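Local coordinates for protein adenylate isopentenyltransferase (Humulus lupulus, PDB 3A8T) that transfers an isopentenyl group from dimethylallyl diphosphate to ATP, ADP or AMP, a step in the biosynthesis of cytokinins, at residues A[46-51]-A[277-282]; A[179-184]-A[296-301]. All coordinates share one frame; numbering follows the deposited sequence.

Contact 1: residues A[46-51]-A[277-282]. With ATP (adenosine-5'-triphosphate), chain B; PO4 (phosphate ion), chain C.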
loop_
_atom_site.group_PDB
_atom_site.type_symbol
_atom_site.label_atom_id
_atom_site.label_comp_id
_atom_site.label_asym_id
_atom_site.label_seq_id
_atom_site.Cartn_x
_atom_site.Cartn_y
_atom_site.Cartn_z
ATOM N N MET A 46 5.058 -1.772 9.219
ATOM C CA MET A 46 3.738 -1.178 9.322
ATOM C C MET A 46 3.633 0.347 9.182
ATOM O O MET A 46 4.599 1.102 9.382
ATOM C CB MET A 46 3.124 -1.553 10.660
ATOM C CG MET A 46 2.534 -2.950 10.712
ATOM S SD MET A 46 1.811 -3.278 12.358
ATOM C CE MET A 46 3.065 -2.509 13.209
ATOM N N GLY A 47 2.424 0.785 8.858
ATOM C CA GLY A 47 2.160 2.194 8.690
ATOM C C GLY A 47 1.072 2.436 7.648
ATOM O O GLY A 47 0.713 1.549 6.850
ATOM N N ALA A 48 0.518 3.636 7.689
ATOM C CA ALA A 48 -0.503 4.017 6.736
ATOM C C ALA A 48 0.097 4.015 5.324
ATOM O O ALA A 48 1.327 3.940 5.153
ATOM C CB ALA A 48 -1.053 5.415 7.069
ATOM N N THR A 49 -0.808 4.093 4.338
ATOM C CA THR A 49 -0.520 4.146 2.916
ATOM C C THR A 49 0.438 5.278 2.583
ATOM O O THR A 49 0.259 6.407 3.024
ATOM C CB THR A 49 -1.815 4.378 2.134
ATOM O OG1 THR A 49 -1.519 4.690 0.763
ATOM C CG2 THR A 49 -2.619 5.524 2.773
ATOM N N GLY A 50 1.467 4.966 1.810
ATOM C CA GLY A 50 2.417 5.975 1.427
ATOM C C GLY A 50 3.411 6.406 2.480
ATOM O O GLY A 50 4.085 7.412 2.253
ATOM N N THR A 51 3.563 5.702 3.601
ATOM C CA THR A 51 4.558 6.148 4.562
ATOM C C THR A 51 6.014 5.661 4.238
ATOM O O THR A 51 6.901 5.787 5.050
ATOM C CB THR A 51 4.211 5.728 6.019
ATOM O OG1 THR A 51 4.007 4.321 6.062
ATOM C CG2 THR A 51 3.006 6.481 6.556
ATOM N N HIS A 277 -8.726 9.854 3.892
ATOM C CA HIS A 277 -9.554 9.201 4.895
ATOM C C HIS A 277 -9.039 7.808 5.228
ATOM O O HIS A 277 -9.097 7.381 6.370
ATOM C CB HIS A 277 -11.002 9.083 4.407
ATOM C CG HIS A 277 -11.812 10.319 4.647
ATOM N ND1 HIS A 277 -12.738 10.798 3.742
ATOM C CD2 HIS A 277 -11.820 11.183 5.688
ATOM C CE1 HIS A 277 -13.273 11.906 4.215
ATOM N NE2 HIS A 277 -12.731 12.161 5.392
ATOM N N LEU A 278 -8.586 7.085 4.200
ATOM C CA LEU A 278 -8.051 5.731 4.403
ATOM C C LEU A 278 -6.839 5.839 5.340
ATOM O O LEU A 278 -6.643 5.007 6.221
ATOM C CB LEU A 278 -7.629 5.107 3.061
ATOM C CG LEU A 278 -6.847 3.801 3.218
ATOM C CD1 LEU A 278 -7.730 2.738 3.897
ATOM C CD2 LEU A 278 -6.326 3.310 1.873
ATOM N N ALA A 279 -6.044 6.892 5.153
ATOM C CA ALA A 279 -4.863 7.089 5.987
ATOM C C ALA A 279 -5.248 7.217 7.472
ATOM O O ALA A 279 -4.608 6.639 8.374
ATOM C CB ALA A 279 -4.044 8.348 5.507
ATOM N N LYS A 280 -6.333 7.932 7.700
ATOM C CA LYS A 280 -6.797 8.145 9.043
ATOM C C LYS A 280 -7.286 6.871 9.677
ATOM O O LYS A 280 -7.021 6.615 10.865
ATOM C CB LYS A 280 -7.909 9.189 9.083
ATOM C CG LYS A 280 -7.583 10.562 8.541
ATOM C CD LYS A 280 -8.653 11.537 9.072
ATOM C CE LYS A 280 -8.610 12.929 8.453
ATOM N NZ LYS A 280 -7.302 13.595 8.606
ATOM N N ARG A 281 -8.008 6.065 8.913
ATOM C CA ARG A 281 -8.517 4.813 9.483
ATOM C C ARG A 281 -7.408 3.801 9.768
ATOM O O ARG A 281 -7.529 2.988 10.673
ATOM C CB ARG A 281 -9.556 4.174 8.563
ATOM C CG ARG A 281 -10.828 4.967 8.485
ATOM C CD ARG A 281 -11.927 4.253 7.690
ATOM N NE ARG A 281 -11.614 4.043 6.267
ATOM C CZ ARG A 281 -11.949 4.871 5.265
ATOM N NH1 ARG A 281 -12.616 6.014 5.485
ATOM N NH2 ARG A 281 -11.654 4.516 4.016
ATOM N N GLN A 282 -6.337 3.848 8.978
ATOM C CA GLN A 282 -5.207 2.959 9.151
ATOM C C GLN A 282 -4.434 3.273 10.407
ATOM O O GLN A 282 -4.084 2.373 11.157
ATOM C CB GLN A 282 -4.296 3.064 7.950
ATOM C CG GLN A 282 -4.888 2.374 6.732
ATOM C CD GLN A 282 -3.997 2.465 5.525
ATOM O OE1 GLN A 282 -3.479 3.534 5.224
ATOM N NE2 GLN A 282 -3.831 1.346 4.804
HETATM P PG ATP B . -10.814 -2.964 5.560
HETATM O O1G ATP B . -10.915 -4.393 5.992
HETATM O O2G ATP B . -11.583 -2.830 4.128
HETATM O O3G ATP B . -11.547 -1.997 6.625
HETATM P PB ATP B . -8.123 -3.553 5.584
HETATM O O1B ATP B . -7.606 -3.643 6.915
HETATM O O2B ATP B . -8.723 -4.934 5.201
HETATM O O3B ATP B . -9.242 -2.419 5.465
HETATM P PA ATP B . -6.649 -1.748 3.997
HETATM O O1A ATP B . -6.826 -0.679 4.968
HETATM O O2A ATP B . -5.105 -1.668 3.499
HETATM O O3A ATP B . -6.872 -3.273 4.585
HETATM O "O5'" ATP B . -7.508 -1.508 2.638
HETATM C "C5'" ATP B . -8.807 -1.037 2.868
HETATM C "C4'" ATP B . -9.258 -0.364 1.586
HETATM O "O4'" ATP B . -8.351 0.704 1.284
HETATM C "C3'" ATP B . -9.221 -1.270 0.331
HETATM O "O3'" ATP B . -10.438 -1.999 0.195
HETATM C "C2'" ATP B . -8.982 -0.254 -0.799
HETATM O "O2'" ATP B . -10.187 0.284 -1.223
HETATM C "C1'" ATP B . -8.117 0.817 -0.175
HETATM N N9 ATP B . -6.682 0.586 -0.499
HETATM C C8 ATP B . -5.742 -0.062 0.301
HETATM N N7 ATP B . -4.595 -0.182 -0.335
HETATM C C5 ATP B . -4.709 0.376 -1.573
HETATM C C6 ATP B . -3.846 0.557 -2.726
HETATM N N6 ATP B . -2.549 0.109 -2.753
HETATM N N1 ATP B . -4.356 1.188 -3.804
HETATM C C2 ATP B . -5.604 1.636 -3.823
HETATM N N3 ATP B . -6.439 1.491 -2.792
HETATM C C4 ATP B . -6.062 0.886 -1.677
HETATM P P PO4 C . 4.137 2.508 1.191
HETATM O O1 PO4 C . 4.734 1.232 0.695
HETATM O O2 PO4 C . 2.692 2.549 0.813
HETATM O O3 PO4 C . 4.274 2.586 2.671
HETATM O O4 PO4 C . 4.845 3.655 0.578
#

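Contact 2: residues A[179-184]-A[296-301]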
loop_
_atom_site.group_PDB
_atom_site.type_symbol
_atom_site.label_atom_id
_atom_site.label_comp_id
_atom_site.label_asym_id
_atom_site.label_seq_id
_atom_site.Cartn_x
_atom_site.Cartn_y
_atom_site.Cartn_z
ATOM N N TRP A 179 7.092 0.544 12.761
ATOM C CA TRP A 179 5.948 1.345 12.380
ATOM C C TRP A 179 6.480 2.707 11.902
ATOM O O TRP A 179 7.072 3.455 12.686
ATOM C CB TRP A 179 4.981 1.498 13.572
ATOM C CG TRP A 179 3.954 2.581 13.446
ATOM C CD1 TRP A 179 3.314 2.989 12.308
ATOM C CD2 TRP A 179 3.391 3.355 14.508
ATOM N NE1 TRP A 179 2.391 3.971 12.601
ATOM C CE2 TRP A 179 2.420 4.211 13.940
ATOM C CE3 TRP A 179 3.621 3.417 15.887
ATOM C CZ2 TRP A 179 1.681 5.110 14.700
ATOM C CZ3 TRP A 179 2.885 4.322 16.649
ATOM C CH2 TRP A 179 1.927 5.156 16.058
ATOM N N VAL A 180 6.303 2.992 10.602
ATOM C CA VAL A 180 6.750 4.256 10.028
ATOM C C VAL A 180 5.611 5.246 10.156
ATOM O O VAL A 180 4.559 5.074 9.576
ATOM C CB VAL A 180 7.199 4.118 8.515
ATOM C CG1 VAL A 180 7.762 5.422 8.015
ATOM C CG2 VAL A 180 8.274 3.058 8.397
ATOM N N ASP A 181 5.825 6.275 10.951
ATOM C CA ASP A 181 4.794 7.246 11.196
ATOM C C ASP A 181 5.125 8.610 10.562
ATOM O O ASP A 181 6.284 9.019 10.434
ATOM C CB ASP A 181 4.604 7.310 12.723
ATOM C CG ASP A 181 3.468 8.243 13.170
ATOM O OD1 ASP A 181 2.300 8.131 12.684
ATOM O OD2 ASP A 181 3.754 9.079 14.050
ATOM N N VAL A 182 4.071 9.298 10.148
ATOM C CA VAL A 182 4.181 10.600 9.535
ATOM C C VAL A 182 3.075 11.475 10.130
ATOM O O VAL A 182 1.962 11.003 10.343
ATOM C CB VAL A 182 3.970 10.461 8.024
ATOM C CG1 VAL A 182 4.014 11.805 7.340
ATOM C CG2 VAL A 182 5.056 9.559 7.466
ATOM N N SER A 183 3.340 12.729 10.446
ATOM C CA SER A 183 2.249 13.519 10.956
ATOM C C SER A 183 1.109 13.552 9.924
ATOM O O SER A 183 1.359 13.642 8.737
ATOM C CB SER A 183 2.743 14.908 11.246
ATOM O OG SER A 183 3.461 14.855 12.466
ATOM N N VAL A 184 -0.140 13.467 10.375
ATOM C CA VAL A 184 -1.261 13.461 9.443
ATOM C C VAL A 184 -1.193 14.530 8.371
ATOM O O VAL A 184 -1.256 14.219 7.183
ATOM C CB VAL A 184 -2.644 13.546 10.175
ATOM C CG1 VAL A 184 -3.016 12.162 10.708
ATOM C CG2 VAL A 184 -2.610 14.560 11.314
ATOM N N LEU A 296 5.423 -1.750 19.114
ATOM C CA LEU A 296 5.727 -1.148 17.834
ATOM C C LEU A 296 6.877 -0.196 17.962
ATOM O O LEU A 296 6.842 0.694 18.789
ATOM C CB LEU A 296 4.502 -0.403 17.332
ATOM C CG LEU A 296 3.179 -1.146 17.243
ATOM C CD1 LEU A 296 2.089 -0.119 16.974
ATOM C CD2 LEU A 296 3.267 -2.232 16.184
ATOM N N ARG A 297 7.896 -0.357 17.138
ATOM C CA ARG A 297 9.051 0.533 17.203
ATOM C C ARG A 297 8.739 1.652 16.216
ATOM O O ARG A 297 8.739 1.426 15.029
ATOM C CB ARG A 297 10.324 -0.250 16.828
ATOM C CG ARG A 297 10.525 -1.565 17.604
ATOM C CD ARG A 297 10.699 -1.339 19.108
ATOM N NE ARG A 297 11.918 -0.592 19.409
ATOM C CZ ARG A 297 13.098 -1.155 19.643
ATOM N NH1 ARG A 297 13.226 -2.477 19.643
ATOM N NH2 ARG A 297 14.165 -0.394 19.791
ATOM N N ARG A 298 8.444 2.846 16.710
ATOM C CA ARG A 298 8.051 3.939 15.831
ATOM C C ARG A 298 9.141 4.710 15.160
ATOM O O ARG A 298 10.099 5.155 15.801
ATOM C CB ARG A 298 7.128 4.918 16.565
ATOM C CG ARG A 298 6.385 5.895 15.625
ATOM C CD ARG A 298 5.158 6.586 16.278
ATOM N NE ARG A 298 5.428 7.058 17.627
ATOM C CZ ARG A 298 6.098 8.167 17.934
ATOM N NH1 ARG A 298 6.582 8.965 16.980
ATOM N NH2 ARG A 298 6.309 8.467 19.215
ATOM N N LEU A 299 9.001 4.871 13.853
ATOM C CA LEU A 299 10.000 5.624 13.085
ATOM C C LEU A 299 9.299 6.877 12.609
ATOM O O LEU A 299 8.245 6.797 12.010
ATOM C CB LEU A 299 10.506 4.825 11.877
ATOM C CG LEU A 299 11.192 3.495 12.199
ATOM C CD1 LEU A 299 11.355 2.705 10.928
ATOM C CD2 LEU A 299 12.524 3.705 12.919
ATOM N N ASP A 300 9.853 8.039 12.905
ATOM C CA ASP A 300 9.189 9.232 12.471
ATOM C C ASP A 300 9.763 9.731 11.168
ATOM O O ASP A 300 10.811 10.389 11.135
ATOM C CB ASP A 300 9.289 10.328 13.518
ATOM C CG ASP A 300 8.353 11.506 13.206
ATOM O OD1 ASP A 300 7.991 11.725 12.011
ATOM O OD2 ASP A 300 7.966 12.208 14.151
ATOM N N ALA A 301 9.034 9.445 10.101
ATOM C CA ALA A 301 9.388 9.839 8.758
ATOM C C ALA A 301 8.884 11.252 8.388
ATOM O O ALA A 301 8.999 11.664 7.239
ATOM C CB ALA A 301 8.795 8.821 7.778
#

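Contact 1: residues A[46-51]-A[277-282]
The backbone N of T49 donates to OE1 of Q282 over 2.9 Å, with 160° at the hydrogen and the donor tilted 31° from the plane of the amide. This is how a long helix can be tied to a phosphate-binding loop through one side-chain carbonyl. The amide's other end, NE2, lies 3.5 Å from O2A of ATP and has a weak hydrogen bond to G138 O. Beyond CG the Q282 chain runs extended (chi2 -180°), crossing the T49 side chain at about a right angle, and T49 OG1 turns instead to R194.

From M46, the end of strand 41-46, the chain enters the P-loop, whose residues G47 to S54 bind ATP. A type II turn spans A48 to T51, and A48 O accepts both N and OG1 of T51 as well as NZ of K53. G50 N donates to O2 of a phosphate ion, probably from the crystallisation liquor, over 2.9 Å.

Apolar contacts are looser. T49 CG2 stands 4.2 Å from A279 CB, and the CB atoms of A48 and A279 are 4.5 Å apart. One helical turn before Q282, L278 brings both methyls against the ribose, CD2 3.4 Å from O4' of ATP.

Contact 2: residues A[179-184]-A[296-301]
W179 O is held by two groups of the neighbouring strand: L299 N donates to it over 2.7 Å, nearly in line with the C=O bond, and R298 CA adds a CA-H...O contact at 3.3 Å. The same doubling recurs at L299 O, which takes D181 N at 2.7 Å together with a CA-H...O approach from V180. W179 N to R297 O and A301 N to D181 O complete the pattern of a parallel pair, in which W179 straddles R298 and D181 straddles D300. The strand 296-300 is the outermost on this side of the parallel sheet, in a Rossmann-like arrangement of strands and helices. Its pairing with 174-181 ends at A301, the N-cap of the next helix, while the other strand runs on through V182 and S183 to its own helix.

On the face bearing W179, D181 and R298, the aliphatic part of the arginine lies alongside the tryptophan. R298 CD sits over the six-membered ring of W179, 3.6 Å from its centroid, in a CH-pi contact. The chain then bends, chi3 of 44° setting NE off the extended line, and the guanidinium plane stands 76° from the indole, so the two do not stack; W179 CZ3 meets the guanidinium at its edge. D181 CB touches R298 CG at 3.7 Å on the way. I286 and L287 of helix 257-289 also touch the indole.

The other face is apolar. V180 CG2 packs on L299 CD1, while V180 CG1 lies 3.6 Å from A301 CB, with V325 of helix 315-338 touching L299 and A301.

D181 OD2 remains 4.1 Å from R298 NH1, beyond a salt bridge, so any charge attraction there is probably modest: backbone bonds and greasy contacts, including those of the arginine's methylenes, carry this pairing.

In the fold
Contacts 1 and 2 lie with their centres 11 Å apart, joined through strand 41-46, which runs into the loop of contact 1 and pairs with 174-181: M46 O accepts V180 N at 2.8 Å, probably as a hydrogen bond, so V180 is bonded to one neighbour while W179 and D181 bond to the other. Helix 257-289 serves both contacts, with Q282 and L278 beside ATP and, a turn later, I286 on W179. Contact 1 thus stands between the phosphate ion and the nucleotide, whereas contact 2 lies behind the loop, touching T51 through V180 and V182, with the W179 side chain about 13 Å from ATP.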